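Local coordinates for pleckstrin homology domain-containing family M member 2 (PDB 3CXB), which binds the Salmonella effector SifA through its PH domain and probably also interacts with kinesin, at residues F24-L27 against L32-Y35. Numbering follows the deposited sequence.
Sequences FVVL and LYQY
Leu32 meets Val25 and Leu27 on the inward side of an antiparallel beta hairpin, strands 21-28 and 31-35 of the PH-domain sheet, whose segment axes run 4.7 Å apart. Its side chain leaves to that face of the sheet and, with chi1 175° and chi2 76°, brings its CD1 end close to Val25 CG1; Leu32 CD1 also touches Leu27 CB at 4.1 Å. Branched aliphatic side chains suit this face, because it packs under helix 86-100: Val25 and Leu27 touch Trp92, and Leu32 touches Leu96.

Tyr33 forms a hydrogen-bonded pair with Val26. Tyr33 N donates to Val26 O at 2.7 Å. Val26 N returns a bond to Tyr33 O at 3.0 Å. The side chain turns to the other face, and the same Val26 O sits at the edge of the ring, in its plane, 3.4 Å from Tyr33 CD1. A tyrosine suits this partly exposed place, since its ring can lie beside the neighbouring strand while the polar OH remains at the far end.

Gln34 returns to the face of Leu32, opposite Val25 in a non-hydrogen-bonded pair. Its own backbone bonds go the other way, to Leu44 and Leu45, joining the hairpin to strand 45-48, while its CA approaches Phe24 O in a CA-H...O contact. A polar amide can be buried here, beside Tyr8 and Leu45, because Gln34 NE2 is hydrogen-bonded to a residue close to the hairpin segments.

Tyr35 closes the pairing with Phe24 through two nearly straight bonds, Phe24 N to Tyr35 O and Tyr35 N to Phe24 O, both 2.8 Å. Aromatic residues suit this partly exposed face, where the Phe24 and Tyr35 side chains run alongside each other in the same direction, with Tyr35 CD2 3.8 Å from Phe24 CD1. Further along the Tyr35 ring, Val26 CG2 comes to the edge, 4.2 Å from Tyr35 CE2.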
loop_
_atom_site.group_PDB
_atom_site.type_symbol
_atom_site.label_atom_id
_atom_site.label_comp_id
_atom_site.label_asym_id
_atom_site.label_seq_id
_atom_site.Cartn_x
_atom_site.Cartn_y
_atom_site.Cartn_z
ATOM N N PHE B 24 -3.157 0.750 8.717
ATOM C CA PHE B 24 -2.398 1.945 9.040
ATOM C C PHE B 24 -1.033 1.843 8.376
ATOM O O PHE B 24 -0.323 0.838 8.530
ATOM C CB PHE B 24 -2.226 2.086 10.537
ATOM C CG PHE B 24 -1.384 3.250 10.925
ATOM C CD1 PHE B 24 -0.211 3.066 11.628
ATOM C CD2 PHE B 24 -1.747 4.535 10.559
ATOM C CE1 PHE B 24 0.591 4.146 11.968
ATOM C CE2 PHE B 24 -0.954 5.617 10.896
ATOM C CZ PHE B 24 0.223 5.418 11.600
ATOM N N VAL B 25 -0.645 2.885 7.651
ATOM C CA VAL B 25 0.614 2.827 6.938
ATOM C C VAL B 25 1.639 3.878 7.303
ATOM O O VAL B 25 1.312 5.031 7.528
ATOM C CB VAL B 25 0.351 2.864 5.421
ATOM C CG1 VAL B 25 1.658 2.989 4.667
ATOM C CG2 VAL B 25 -0.389 1.602 5.002
ATOM N N VAL B 26 2.894 3.456 7.345
ATOM C CA VAL B 26 3.991 4.348 7.686
ATOM C C VAL B 26 5.143 4.107 6.714
ATOM O O VAL B 26 5.518 2.965 6.480
ATOM C CB VAL B 26 4.510 4.063 9.132
ATOM C CG1 VAL B 26 5.702 4.942 9.468
ATOM C CG2 VAL B 26 3.404 4.286 10.131
ATOM N N LEU B 27 5.683 5.185 6.144
ATOM C CA LEU B 27 6.823 5.095 5.235
ATOM C C LEU B 27 7.946 5.854 5.910
ATOM O O LEU B 27 8.085 7.067 5.745
ATOM C CB LEU B 27 6.522 5.740 3.866
ATOM C CG LEU B 27 7.764 5.946 2.965
ATOM C CD1 LEU B 27 8.442 4.598 2.714
ATOM C CD2 LEU B 27 7.400 6.621 1.650
ATOM N N LEU B 32 8.607 0.757 4.172
ATOM C CA LEU B 32 7.178 0.933 4.309
ATOM C C LEU B 32 6.616 -0.136 5.214
ATOM O O LEU B 32 6.799 -1.337 4.970
ATOM C CB LEU B 32 6.492 0.827 2.942
ATOM C CG LEU B 32 4.960 0.871 2.944
ATOM C CD1 LEU B 32 4.490 2.301 3.151
ATOM C CD2 LEU B 32 4.434 0.374 1.629
ATOM N N TYR B 33 5.920 0.295 6.255
ATOM C CA TYR B 33 5.330 -0.656 7.176
ATOM C C TYR B 33 3.821 -0.582 7.101
ATOM O O TYR B 33 3.253 0.490 6.915
ATOM C CB TYR B 33 5.770 -0.349 8.599
ATOM C CG TYR B 33 7.238 -0.045 8.749
ATOM C CD1 TYR B 33 7.762 1.159 8.317
ATOM C CD2 TYR B 33 8.091 -0.947 9.366
ATOM C CE1 TYR B 33 9.104 1.470 8.503
ATOM C CE2 TYR B 33 9.431 -0.652 9.555
ATOM C CZ TYR B 33 9.926 0.561 9.122
ATOM O OH TYR B 33 11.247 0.889 9.297
ATOM N N GLN B 34 3.170 -1.720 7.238
ATOM C CA GLN B 34 1.720 -1.746 7.229
ATOM C C GLN B 34 1.210 -2.470 8.472
ATOM O O GLN B 34 1.625 -3.591 8.762
ATOM C CB GLN B 34 1.203 -2.469 5.997
ATOM C CG GLN B 34 -0.270 -2.811 6.129
ATOM C CD GLN B 34 -0.783 -3.647 4.986
ATOM O OE1 GLN B 34 -0.110 -4.564 4.538
ATOM N NE2 GLN B 34 -1.984 -3.350 4.522
ATOM N N TYR B 35 0.306 -1.842 9.208
ATOM C CA TYR B 35 -0.251 -2.480 10.396
ATOM C C TYR B 35 -1.754 -2.568 10.161
ATOM O O TYR B 35 -2.303 -1.798 9.362
ATOM C CB TYR B 35 0.018 -1.621 11.623
ATOM C CG TYR B 35 1.455 -1.250 11.820
ATOM C CD1 TYR B 35 2.350 -2.135 12.423
ATOM C CD2 TYR B 35 1.942 -0.027 11.370
ATOM C CE1 TYR B 35 3.697 -1.811 12.568
ATOM C CE2 TYR B 35 3.295 0.309 11.509
ATOM C CZ TYR B 35 4.162 -0.590 12.107
ATOM O OH TYR B 35 5.494 -0.296 12.226
#